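Local coordinates for type III secretion system effector protein ExoU (Pseudomonas fluorescens, PDB 4QMK) that probably hydrolyses membrane phospholipids through a patatin-like domain after reaching the plasma membrane by binding phosphatidylinositol 4,5-bisphosphate, at residues M84-E89 with H413-A418; T384-S389 with R419-G424; Q481-A486 with A504-N509; A488-T493 with V498-L503. One frame throughout, in Å; residues are numbered along the deposited sequence.

Interaction 1: residues M84-E89 with H413-A418; sequences MVQALE and HLQAQA
Between segments 84-89 and 413-418 the backbones come nearest at M84 and A418, CA to CA 5.6 Å, close enough for the methyl CB of A418 to sit 4.2 Å from the backbone N of M84. The small A418 side chain is turned toward helix 81-90 and meets main chain there. The thioether of M84 does not take part: with CG anti to its backbone N (chi1 177°), the chain leads away from the 413-418 segment.

Helix 81-90 follows strand 68-72 of the patatin-like domain and leads on to the parallel neighbour strand 99-103, so it is the helix of a beta-alpha-beta crossover. Helix 408-431 packs against it from much later in the chain.

Two residues on from M84 and three back from A418, Q86 and Q415 reach for each other without meeting: NE2 of Q86 and OE1 of Q415 stay 4.4 Å apart. A water fills the step, accepting from Q86 NE2 at 3.2 Å and donating to Q415 OE1. The other end of the Q415 amide is held as well, its NE2 donating to N127 OD1 and I79 O, which should fix how the amide is turned. Q86 NE2 has a second partner in T123 OG1.

Interaction 2: residues T384-S389 with R419-G424; sequences TLPLNS and RQTVSG
T421 faces P386 with its OG1 anti to the carbonyl carbon (chi1 -65°), a torsion that sets the hydroxyl against the proline ring and at the same time swings the methyl CG2, anti to the backbone N, toward the strand backbone. The hydroxyl end of T421 comes up against the CD-CG side of the proline ring: OG1 of T421 is 3.3 Å from CD of P386, the ring carbon next to the nitrogen, and 3.6 Å from its CG. CG2 of T421 rests 3.7 Å from the carbonyl O of T384. The hydroxyl bonds to Q417 O one turn back in its own helix, and against the proline its oxygen makes a van der Waals contact with ring carbons.

Strand 382-389 belongs to the mixed sheet of the patatin-like fold, with the backbone of L385 hydrogen-bonded to K336 of the neighbouring parallel strand 332-337 and to E338 just after it, and helix 408-431 packs against it. One residue further along the helix, V422 lays its branch CG2 at 3.7 Å from CD2 of L385, an apolar contact in which the two branched side chains run aslant to each other. Although the CB of L385 does not point at the helix, its CD2 end bends nearer. V422 also packs on M84 and A87, so this valine lies between the strand and helix 81-90. R419 turns away from the strand and forms a salt bridge with E90.

Interaction 3: residues Q481-A486 with A504-N509; sequences QALDTA and ASALRN
L483 and A506 face each other in an antiparallel helical hairpin, built from helix 464-491 and helix 501-513. The axes of segments 481-486 and 504-509 approach to 8.9 Å at 163° between their N-to-C directions, a distance that goes with an alanine set at the centre of the interface.

A506 points its CB at the facing helix, where the methyl lies 3.8 Å from CA of L483 and, on the side chain, 3.8 Å from CD1 of L483, so it presses on both. It also comes within 4.2 Å of the carbonyl O of A482, which reads as simple contact with an oxygen already accepting from A486 N within its helix.

The leucine does the reaching. CG of L483 lies anti to the backbone N (chi1 -179°), and chi2 of 61° turns the branch CD1 toward the neighbouring helix, so that the end comes nearer than the CB direction alone would suggest. L507 is built the other way: CG is anti to the carbonyl carbon (chi1 -65°), and the branch CD2 leans back toward L483. The two leucine chains slant across each other and do not lie alongside.

L503, L510, F535 and L538 also pack on L483, burying it among three helices, while D484 on another flank accepts from N534 and Q532. Between the leucines, CD1 of L483 stands 4.1 Å from CD2 of L507.

Interaction 4: residues A488-T493 with V498-L503; sequences AEANQT and VITPKL
E489 turns the face of its carboxylate to K502: the ammonium NZ stands roughly over the carboxylate carbon, well out of the plane of the group. The nearest charged atoms, OE2 of E489 and NZ of K502, are 4.7 Å apart, too far for a salt bridge. What touches is the aliphatic part of each chain, CG of E489 being 4.3 Å from CD of K502. E489 bends at both of its first torsions, and K502 runs extended from CB before a kink at chi3 (-79°).

Further along, CB of A490 meets the methyl CG2 of T500 at 3.8 Å. This is where the helical hairpin turns round: A490 belongs to helix 464-491, and T500 is the N-cap of helix 501-513. Its OG1 sits between the backbone N and the carbonyl carbon (chi1 63°), from which place it accepts weakly from L503 N at 3.3 Å, with an N-H...O angle of 143°. The same torsion sends CG2 toward A490, so one threonine caps its helix with the hydroxyl and packs on the other helix with the methyl. I499, just before it, centres an inverse gamma turn.

Across the hairpin end, then, cohesion comes from methyl and methylene contacts, while the opposite charges of E489 and K502 probably add a mild attraction, weaker than that of a paired bridge.

From the N terminus, helix 81-90 opens interaction 1 and strand 382-389 opens interaction 2. Helix 408-431 then closes both, first with 413-418 and straight afterwards with 419-424, so the two loops cross. Together they fasten one long helix to the crossover helix and the sheet of the patatin-like fold, and they touch through S389 and H413. The chain next enters helix 464-491, which opens interaction 3 and then interaction 4; the latter closes at 498-503 and is nested within the former, which closes at 504-509. That pair ties one hairpin together beyond the chain's centre, with centres about 51 to 57 Å from those of interactions 1 and 2.

Interaction 1: residues M84-E89 with H413-A418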
loop_
_atom_site.group_PDB
_atom_site.type_symbol
_atom_site.label_atom_id
_atom_site.label_comp_id
_atom_site.label_asym_id
_atom_site.label_seq_id
_atom_site.Cartn_x
_atom_site.Cartn_y
_atom_site.Cartn_z
ATOM N N MET A 84 -13.065 -31.268 -14.709
ATOM C CA MET A 84 -13.526 -30.036 -15.302
ATOM C C MET A 84 -12.365 -29.382 -16.092
ATOM O O MET A 84 -12.559 -28.875 -17.215
ATOM C CB MET A 84 -14.112 -29.152 -14.205
ATOM C CG MET A 84 -14.578 -27.800 -14.647
ATOM S SD MET A 84 -13.263 -26.602 -14.565
ATOM C CE MET A 84 -13.013 -26.630 -12.790
ATOM N N VAL A 85 -11.168 -29.413 -15.534
ATOM C CA VAL A 85 -10.030 -28.837 -16.241
ATOM C C VAL A 85 -9.596 -29.683 -17.469
ATOM O O VAL A 85 -9.131 -29.133 -18.494
ATOM C CB VAL A 85 -8.830 -28.714 -15.325
ATOM C CG1 VAL A 85 -7.643 -28.091 -16.073
ATOM C CG2 VAL A 85 -9.212 -27.913 -14.103
ATOM N N GLN A 86 -9.721 -31.008 -17.355
ATOM C CA GLN A 86 -9.435 -31.861 -18.470
ATOM C C GLN A 86 -10.339 -31.471 -19.627
ATOM O O GLN A 86 -9.867 -31.218 -20.732
ATOM C CB GLN A 86 -9.612 -33.332 -18.089
ATOM C CG GLN A 86 -8.600 -33.824 -17.085
ATOM C CD GLN A 86 -9.121 -34.977 -16.242
ATOM O OE1 GLN A 86 -9.984 -35.748 -16.680
ATOM N NE2 GLN A 86 -8.555 -35.141 -15.048
ATOM N N ALA A 87 -11.635 -31.397 -19.354
ATOM C CA ALA A 87 -12.650 -30.985 -20.353
ATOM C C ALA A 87 -12.343 -29.650 -20.985
ATOM O O ALA A 87 -12.483 -29.509 -22.173
ATOM C CB ALA A 87 -14.026 -30.928 -19.722
ATOM N N LEU A 88 -11.920 -28.659 -20.204
ATOM C CA LEU A 88 -11.592 -27.351 -20.811
ATOM C C LEU A 88 -10.407 -27.406 -21.778
ATOM O O LEU A 88 -10.473 -26.869 -22.882
ATOM C CB LEU A 88 -11.323 -26.296 -19.755
ATOM C CG LEU A 88 -12.571 -25.793 -19.052
ATOM C CD1 LEU A 88 -12.156 -24.981 -17.844
ATOM C CD2 LEU A 88 -13.423 -24.961 -19.982
ATOM N N GLU A 89 -9.353 -28.095 -21.368
ATOM C CA GLU A 89 -8.110 -28.145 -22.126
ATOM C C GLU A 89 -8.291 -28.985 -23.375
ATOM O O GLU A 89 -7.962 -28.556 -24.480
ATOM C CB GLU A 89 -7.010 -28.724 -21.241
ATOM C CG GLU A 89 -5.609 -28.249 -21.561
ATOM C CD GLU A 89 -4.589 -28.910 -20.653
ATOM O OE1 GLU A 89 -4.387 -30.145 -20.778
ATOM O OE2 GLU A 89 -3.976 -28.194 -19.829
ATOM N N HIS A 413 -12.878 -41.927 -11.085
ATOM C CA HIS A 413 -14.226 -42.049 -11.612
ATOM C C HIS A 413 -15.033 -40.708 -11.543
ATOM O O HIS A 413 -15.712 -40.312 -12.510
ATOM C CB HIS A 413 -15.024 -43.133 -10.888
ATOM C CG HIS A 413 -16.433 -43.241 -11.408
ATOM N ND1 HIS A 413 -16.737 -43.872 -12.601
ATOM C CD2 HIS A 413 -17.595 -42.682 -10.974
ATOM C CE1 HIS A 413 -18.029 -43.739 -12.854
ATOM N NE2 HIS A 413 -18.574 -43.022 -11.883
ATOM N N LEU A 414 -14.957 -40.048 -10.392
ATOM C CA LEU A 414 -15.675 -38.826 -10.167
ATOM C C LEU A 414 -15.147 -37.774 -11.130
ATOM O O LEU A 414 -15.917 -37.053 -11.785
ATOM C CB LEU A 414 -15.512 -38.383 -8.730
ATOM C CG LEU A 414 -16.618 -37.455 -8.286
ATOM C CD1 LEU A 414 -17.906 -38.244 -8.133
ATOM C CD2 LEU A 414 -16.246 -36.759 -6.985
ATOM N N GLN A 415 -13.831 -37.761 -11.272
ATOM C CA GLN A 415 -13.186 -36.853 -12.200
ATOM C C GLN A 415 -13.650 -37.097 -13.626
ATOM O O GLN A 415 -13.877 -36.164 -14.385
ATOM C CB GLN A 415 -11.679 -36.971 -12.082
ATOM C CG GLN A 415 -11.181 -36.432 -10.740
ATOM C CD GLN A 415 -9.748 -36.746 -10.471
ATOM O OE1 GLN A 415 -9.077 -37.363 -11.288
ATOM N NE2 GLN A 415 -9.250 -36.285 -9.326
ATOM N N ALA A 416 -13.817 -38.355 -13.991
ATOM C CA ALA A 416 -14.312 -38.664 -15.346
ATOM C C ALA A 416 -15.814 -38.282 -15.519
ATOM O O ALA A 416 -16.226 -38.012 -16.601
ATOM C CB ALA A 416 -14.063 -40.137 -15.683
ATOM N N GLN A 417 -16.602 -38.286 -14.446
ATOM C CA GLN A 417 -17.995 -37.859 -14.507
ATOM C C GLN A 417 -18.078 -36.346 -14.755
ATOM O O GLN A 417 -18.902 -35.860 -15.537
ATOM C CB GLN A 417 -18.675 -38.147 -13.195
ATOM C CG GLN A 417 -18.875 -39.608 -12.931
ATOM C CD GLN A 417 -20.208 -40.076 -13.435
ATOM O OE1 GLN A 417 -20.300 -40.772 -14.454
ATOM N NE2 GLN A 417 -21.270 -39.663 -12.738
ATOM N N ALA A 418 -17.231 -35.621 -14.047
ATOM C CA ALA A 418 -17.133 -34.206 -14.202
ATOM C C ALA A 418 -16.710 -33.847 -15.628
ATOM O O ALA A 418 -17.289 -32.941 -16.270
ATOM C CB ALA A 418 -16.130 -33.657 -13.213
HETATM O O HOH W 1 -8.819 -38.044 -13.677
#

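Interaction 2: residues T384-S389 with R419-G424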
loop_
_atom_site.group_PDB
_atom_site.type_symbol
_atom_site.label_atom_id
_atom_site.label_comp_id
_atom_site.label_asym_id
_atom_site.label_seq_id
_atom_site.Cartn_x
_atom_site.Cartn_y
_atom_site.Cartn_z
ATOM N N THR A 384 -23.389 -28.198 -13.285
ATOM C CA THR A 384 -23.514 -28.905 -11.991
ATOM C C THR A 384 -22.838 -30.277 -12.033
ATOM O O THR A 384 -23.309 -31.189 -12.678
ATOM C CB THR A 384 -25.000 -29.059 -11.612
ATOM O OG1 THR A 384 -25.602 -27.741 -11.540
ATOM C CG2 THR A 384 -25.148 -29.739 -10.296
ATOM N N LEU A 385 -21.705 -30.393 -11.363
ATOM C CA LEU A 385 -20.952 -31.614 -11.382
ATOM C C LEU A 385 -21.709 -32.647 -10.551
ATOM O O LEU A 385 -22.067 -32.383 -9.427
ATOM C CB LEU A 385 -19.554 -31.391 -10.828
ATOM C CG LEU A 385 -18.687 -30.348 -11.523
ATOM C CD1 LEU A 385 -17.269 -30.454 -10.969
ATOM C CD2 LEU A 385 -18.664 -30.522 -13.033
ATOM N N PRO A 386 -21.973 -33.819 -11.125
ATOM C CA PRO A 386 -22.707 -34.852 -10.408
ATOM C C PRO A 386 -21.865 -35.565 -9.336
ATOM O O PRO A 386 -20.688 -35.837 -9.547
ATOM C CB PRO A 386 -23.067 -35.838 -11.516
ATOM C CG PRO A 386 -21.925 -35.736 -12.459
ATOM C CD PRO A 386 -21.527 -34.282 -12.448
ATOM N N LEU A 387 -22.485 -35.870 -8.205
ATOM C CA LEU A 387 -21.809 -36.572 -7.114
ATOM C C LEU A 387 -22.322 -37.986 -6.902
ATOM O O LEU A 387 -21.755 -38.717 -6.106
ATOM C CB LEU A 387 -21.924 -35.766 -5.807
ATOM C CG LEU A 387 -21.113 -34.462 -5.820
ATOM C CD1 LEU A 387 -21.451 -33.572 -4.632
ATOM C CD2 LEU A 387 -19.618 -34.764 -5.864
ATOM N N ASN A 388 -23.364 -38.375 -7.636
ATOM C CA ASN A 388 -24.009 -39.673 -7.460
ATOM C C ASN A 388 -24.206 -40.466 -8.765
ATOM O O ASN A 388 -24.767 -39.945 -9.745
ATOM C CB ASN A 388 -25.376 -39.474 -6.808
ATOM C CG ASN A 388 -26.082 -40.786 -6.549
ATOM O OD1 ASN A 388 -25.471 -41.771 -6.110
ATOM N ND2 ASN A 388 -27.354 -40.820 -6.821
ATOM N N SER A 389 -23.762 -41.728 -8.758
ATOM C CA SER A 389 -23.883 -42.632 -9.920
ATOM C C SER A 389 -23.739 -44.117 -9.500
ATOM O O SER A 389 -23.547 -44.421 -8.320
ATOM C CB SER A 389 -22.807 -42.288 -10.976
ATOM O OG SER A 389 -21.479 -42.484 -10.473
ATOM N N ARG A 419 -15.711 -34.577 -16.125
ATOM C CA ARG A 419 -15.165 -34.333 -17.458
ATOM C C ARG A 419 -16.264 -34.434 -18.482
ATOM O O ARG A 419 -16.411 -33.546 -19.355
ATOM C CB ARG A 419 -14.065 -35.330 -17.760
ATOM C CG ARG A 419 -13.408 -35.192 -19.122
ATOM C CD ARG A 419 -12.457 -36.356 -19.383
ATOM N NE ARG A 419 -11.594 -36.126 -20.539
ATOM C CZ ARG A 419 -10.348 -36.589 -20.659
ATOM N NH1 ARG A 419 -9.770 -37.293 -19.683
ATOM N NH2 ARG A 419 -9.651 -36.308 -21.751
ATOM N N GLN A 420 -17.045 -35.497 -18.373
ATOM C CA GLN A 420 -18.143 -35.689 -19.286
ATOM C C GLN A 420 -19.207 -34.590 -19.199
ATOM O O GLN A 420 -19.674 -34.130 -20.221
ATOM C CB GLN A 420 -18.808 -37.008 -19.030
ATOM C CG GLN A 420 -18.004 -38.181 -19.479
ATOM C CD GLN A 420 -18.744 -39.468 -19.250
ATOM O OE1 GLN A 420 -19.718 -39.525 -18.464
ATOM N NE2 GLN A 420 -18.292 -40.522 -19.926
ATOM N N THR A 421 -19.567 -34.185 -17.983
ATOM C CA THR A 421 -20.630 -33.258 -17.763
ATOM C C THR A 421 -20.260 -31.911 -18.376
ATOM O O THR A 421 -21.009 -31.333 -19.142
ATOM C CB THR A 421 -20.916 -33.124 -16.257
ATOM O OG1 THR A 421 -21.403 -34.366 -15.752
ATOM C CG2 THR A 421 -21.987 -32.096 -15.993
ATOM N N VAL A 422 -19.068 -31.463 -18.074
ATOM C CA VAL A 422 -18.574 -30.221 -18.566
ATOM C C VAL A 422 -18.419 -30.228 -20.092
ATOM O O VAL A 422 -18.817 -29.231 -20.761
ATOM C CB VAL A 422 -17.269 -29.889 -17.899
ATOM C CG1 VAL A 422 -16.582 -28.730 -18.576
ATOM C CG2 VAL A 422 -17.522 -29.594 -16.432
ATOM N N SER A 423 -17.845 -31.309 -20.646
ATOM C CA SER A 423 -17.772 -31.467 -22.102
ATOM C C SER A 423 -19.180 -31.341 -22.670
ATOM O O SER A 423 -19.387 -30.667 -23.675
ATOM C CB SER A 423 -17.210 -32.847 -22.520
ATOM O OG SER A 423 -15.800 -32.868 -22.513
ATOM N N GLY A 424 -20.148 -31.990 -22.018
ATOM C CA GLY A 424 -21.540 -31.935 -22.481
ATOM C C GLY A 424 -22.046 -30.505 -22.435
ATOM O O GLY A 424 -22.678 -30.024 -23.354
#

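Interaction 3: residues Q481-A486 with A504-N509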
loop_
_atom_site.group_PDB
_atom_site.type_symbol
_atom_site.label_atom_id
_atom_site.label_comp_id
_atom_site.label_asym_id
_atom_site.label_seq_id
_atom_site.Cartn_x
_atom_site.Cartn_y
_atom_site.Cartn_z
ATOM N N GLN A 481 -7.202 7.017 -33.035
ATOM C CA GLN A 481 -5.743 6.829 -33.018
ATOM C C GLN A 481 -5.042 8.182 -32.979
ATOM O O GLN A 481 -4.161 8.388 -32.156
ATOM C CB GLN A 481 -5.296 6.013 -34.200
ATOM C CG GLN A 481 -3.805 5.709 -34.178
ATOM C CD GLN A 481 -3.375 4.934 -32.933
ATOM O OE1 GLN A 481 -3.879 3.837 -32.686
ATOM N NE2 GLN A 481 -2.397 5.469 -32.176
ATOM N N ALA A 482 -5.460 9.130 -33.816
ATOM C CA ALA A 482 -4.863 10.495 -33.804
ATOM C C ALA A 482 -5.008 11.127 -32.418
ATOM O O ALA A 482 -4.141 11.824 -31.945
ATOM C CB ALA A 482 -5.509 11.403 -34.878
ATOM N N LEU A 483 -6.115 10.889 -31.767
ATOM C CA LEU A 483 -6.342 11.474 -30.434
ATOM C C LEU A 483 -5.399 10.860 -29.465
ATOM O O LEU A 483 -4.789 11.571 -28.667
ATOM C CB LEU A 483 -7.777 11.254 -29.949
ATOM C CG LEU A 483 -8.084 11.846 -28.603
ATOM C CD1 LEU A 483 -7.873 13.343 -28.671
ATOM C CD2 LEU A 483 -9.504 11.530 -28.189
ATOM N N ASP A 484 -5.302 9.532 -29.486
ATOM C CA ASP A 484 -4.368 8.852 -28.591
ATOM C C ASP A 484 -2.949 9.398 -28.800
ATOM O O ASP A 484 -2.230 9.668 -27.834
ATOM C CB ASP A 484 -4.382 7.342 -28.822
ATOM C CG ASP A 484 -3.463 6.605 -27.872
ATOM O OD1 ASP A 484 -3.755 6.550 -26.651
ATOM O OD2 ASP A 484 -2.450 6.085 -28.338
ATOM N N THR A 485 -2.566 9.574 -30.062
ATOM C CA THR A 485 -1.239 10.086 -30.385
ATOM C C THR A 485 -1.015 11.470 -29.820
ATOM O O THR A 485 0.033 11.751 -29.254
ATOM C CB THR A 485 -0.983 10.112 -31.902
ATOM O OG1 THR A 485 -0.765 8.775 -32.376
ATOM C CG2 THR A 485 0.254 10.953 -32.234
ATOM N N ALA A 486 -1.984 12.353 -29.981
ATOM C CA ALA A 486 -1.821 13.700 -29.465
ATOM C C ALA A 486 -1.631 13.719 -27.948
ATOM O O ALA A 486 -0.929 14.565 -27.443
ATOM C CB ALA A 486 -2.991 14.566 -29.876
ATOM N N ALA A 504 -6.582 19.733 -29.405
ATOM C CA ALA A 504 -7.769 20.450 -29.838
ATOM C C ALA A 504 -8.089 20.022 -31.250
ATOM O O ALA A 504 -9.253 19.868 -31.597
ATOM C CB ALA A 504 -7.545 21.955 -29.822
ATOM N N SER A 505 -7.071 19.838 -32.071
ATOM C CA SER A 505 -7.326 19.491 -33.463
ATOM C C SER A 505 -7.942 18.117 -33.566
ATOM O O SER A 505 -8.966 17.942 -34.257
ATOM C CB SER A 505 -6.070 19.656 -34.353
ATOM O OG SER A 505 -6.271 19.026 -35.612
ATOM N N ALA A 506 -7.351 17.139 -32.889
ATOM C CA ALA A 506 -7.951 15.782 -32.842
ATOM C C ALA A 506 -9.372 15.752 -32.270
ATOM O O ALA A 506 -10.178 14.969 -32.727
ATOM C CB ALA A 506 -7.079 14.833 -32.078
ATOM N N LEU A 507 -9.722 16.609 -31.328
ATOM C CA LEU A 507 -11.126 16.612 -30.853
ATOM C C LEU A 507 -12.071 17.225 -31.887
ATOM O O LEU A 507 -13.226 16.755 -32.070
ATOM C CB LEU A 507 -11.299 17.292 -29.455
ATOM C CG LEU A 507 -10.603 16.554 -28.295
ATOM C CD1 LEU A 507 -10.301 17.485 -27.126
ATOM C CD2 LEU A 507 -11.417 15.333 -27.874
ATOM N N ARG A 508 -11.610 18.264 -32.549
ATOM C CA ARG A 508 -12.406 18.873 -33.581
ATOM C C ARG A 508 -12.682 17.829 -34.636
ATOM O O ARG A 508 -13.810 17.724 -35.110
ATOM C CB ARG A 508 -11.708 20.082 -34.209
ATOM C CG ARG A 508 -11.734 21.347 -33.362
ATOM C CD ARG A 508 -11.334 22.582 -34.196
ATOM N NE ARG A 508 -9.991 22.416 -34.796
ATOM C CZ ARG A 508 -8.848 22.737 -34.189
ATOM N NH1 ARG A 508 -8.846 23.238 -32.951
ATOM N NH2 ARG A 508 -7.701 22.544 -34.807
ATOM N N ASN A 509 -11.658 17.056 -35.010
ATOM C CA ASN A 509 -11.837 16.104 -36.052
ATOM C C ASN A 509 -12.810 15.061 -35.661
ATOM O O ASN A 509 -13.802 14.850 -36.372
ATOM C CB ASN A 509 -10.495 15.562 -36.499
ATOM C CG ASN A 509 -9.699 16.579 -37.343
ATOM O OD1 ASN A 509 -10.235 17.567 -37.848
ATOM N ND2 ASN A 509 -8.438 16.336 -37.485
#

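Interaction 4: residues A488-T493 with V498-L503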
loop_
_atom_site.group_PDB
_atom_site.type_symbol
_atom_site.label_atom_id
_atom_site.label_comp_id
_atom_site.label_asym_id
_atom_site.label_seq_id
_atom_site.Cartn_x
_atom_site.Cartn_y
_atom_site.Cartn_z
ATOM N N ALA A 488 -0.237 11.156 -26.163
ATOM C CA ALA A 488 1.159 10.695 -26.029
ATOM C C ALA A 488 2.163 11.830 -26.261
ATOM O O ALA A 488 3.084 11.982 -25.493
ATOM C CB ALA A 488 1.448 9.549 -26.993
ATOM N N GLU A 489 1.950 12.625 -27.310
ATOM C CA GLU A 489 2.785 13.793 -27.632
ATOM C C GLU A 489 2.840 14.795 -26.495
ATOM O O GLU A 489 3.898 15.237 -26.117
ATOM C CB GLU A 489 2.244 14.552 -28.856
ATOM C CG GLU A 489 2.093 13.760 -30.164
ATOM C CD GLU A 489 3.402 13.423 -30.840
ATOM O OE1 GLU A 489 4.441 13.945 -30.381
ATOM O OE2 GLU A 489 3.393 12.624 -31.825
ATOM N N ALA A 490 1.697 15.194 -25.978
ATOM C CA ALA A 490 1.638 16.146 -24.866
ATOM C C ALA A 490 2.326 15.611 -23.608
ATOM O O ALA A 490 2.859 16.398 -22.824
ATOM C CB ALA A 490 0.184 16.507 -24.537
ATOM N N ASN A 491 2.277 14.289 -23.396
ATOM C CA ASN A 491 2.927 13.659 -22.233
ATOM C C ASN A 491 4.445 13.594 -22.325
ATOM O O ASN A 491 5.105 13.354 -21.316
ATOM C CB ASN A 491 2.361 12.252 -21.954
ATOM C CG ASN A 491 0.982 12.291 -21.277
ATOM O OD1 ASN A 491 0.681 13.184 -20.482
ATOM N ND2 ASN A 491 0.160 11.299 -21.572
ATOM N N GLN A 492 4.987 13.787 -23.536
ATOM C CA GLN A 492 6.430 13.874 -23.747
ATOM C C GLN A 492 6.991 15.179 -23.208
ATOM O O GLN A 492 8.212 15.296 -23.054
ATOM C CB GLN A 492 6.788 13.785 -25.225
ATOM C CG GLN A 492 6.521 12.445 -25.869
ATOM C CD GLN A 492 6.661 12.492 -27.387
ATOM O OE1 GLN A 492 7.314 13.383 -27.953
ATOM N NE2 GLN A 492 6.070 11.515 -28.054
ATOM N N THR A 493 6.123 16.164 -22.941
ATOM C CA THR A 493 6.566 17.460 -22.385
ATOM C C THR A 493 6.066 17.718 -20.958
ATOM O O THR A 493 6.597 18.584 -20.277
ATOM C CB THR A 493 6.149 18.659 -23.272
ATOM O OG1 THR A 493 4.876 19.150 -22.856
ATOM C CG2 THR A 493 6.104 18.267 -24.757
ATOM N N VAL A 498 -2.764 18.982 -20.732
ATOM C CA VAL A 498 -3.436 20.197 -21.165
ATOM C C VAL A 498 -3.881 20.020 -22.605
ATOM O O VAL A 498 -3.416 19.129 -23.322
ATOM C CB VAL A 498 -2.531 21.438 -21.058
ATOM C CG1 VAL A 498 -2.156 21.694 -19.594
ATOM C CG2 VAL A 498 -1.286 21.283 -21.930
ATOM N N ILE A 499 -4.799 20.866 -23.025
ATOM C CA ILE A 499 -5.300 20.788 -24.373
ATOM C C ILE A 499 -4.371 21.574 -25.265
ATOM O O ILE A 499 -4.533 22.777 -25.454
ATOM C CB ILE A 499 -6.765 21.257 -24.454
ATOM C CG1 ILE A 499 -7.638 20.312 -23.595
ATOM C CG2 ILE A 499 -7.245 21.252 -25.896
ATOM C CD1 ILE A 499 -8.956 20.905 -23.146
ATOM N N THR A 500 -3.363 20.871 -25.766
ATOM C CA THR A 500 -2.400 21.439 -26.699
ATOM C C THR A 500 -3.103 21.715 -28.031
ATOM O O THR A 500 -4.238 21.272 -28.231
ATOM C CB THR A 500 -1.261 20.435 -26.956
ATOM O OG1 THR A 500 -1.796 19.263 -27.570
ATOM C CG2 THR A 500 -0.582 20.039 -25.661
ATOM N N PRO A 501 -2.444 22.437 -28.955
ATOM C CA PRO A 501 -3.095 22.663 -30.256
ATOM C C PRO A 501 -3.411 21.369 -31.037
ATOM O O PRO A 501 -4.473 21.254 -31.660
ATOM C CB PRO A 501 -2.090 23.524 -31.026
ATOM C CG PRO A 501 -0.883 23.664 -30.156
ATOM C CD PRO A 501 -1.289 23.318 -28.764
ATOM N N LYS A 502 -2.486 20.422 -31.026
ATOM C CA LYS A 502 -2.659 19.175 -31.764
ATOM C C LYS A 502 -3.806 18.333 -31.164
ATOM O O LYS A 502 -4.478 17.575 -31.867
ATOM C CB LYS A 502 -1.329 18.416 -31.780
ATOM C CG LYS A 502 -1.310 17.171 -32.671
ATOM C CD LYS A 502 0.085 16.556 -32.795
ATOM C CE LYS A 502 0.960 17.304 -33.793
ATOM N NZ LYS A 502 2.374 16.857 -33.673
ATOM N N LEU A 503 -4.048 18.499 -29.873
ATOM C CA LEU A 503 -5.126 17.781 -29.194
ATOM C C LEU A 503 -6.499 18.413 -29.487
ATOM O O LEU A 503 -7.469 17.707 -29.740
ATOM C CB LEU A 503 -4.870 17.760 -27.685
ATOM C CG LEU A 503 -5.651 16.722 -26.924
ATOM C CD1 LEU A 503 -5.011 15.381 -27.253
ATOM C CD2 LEU A 503 -5.615 16.963 -25.431
#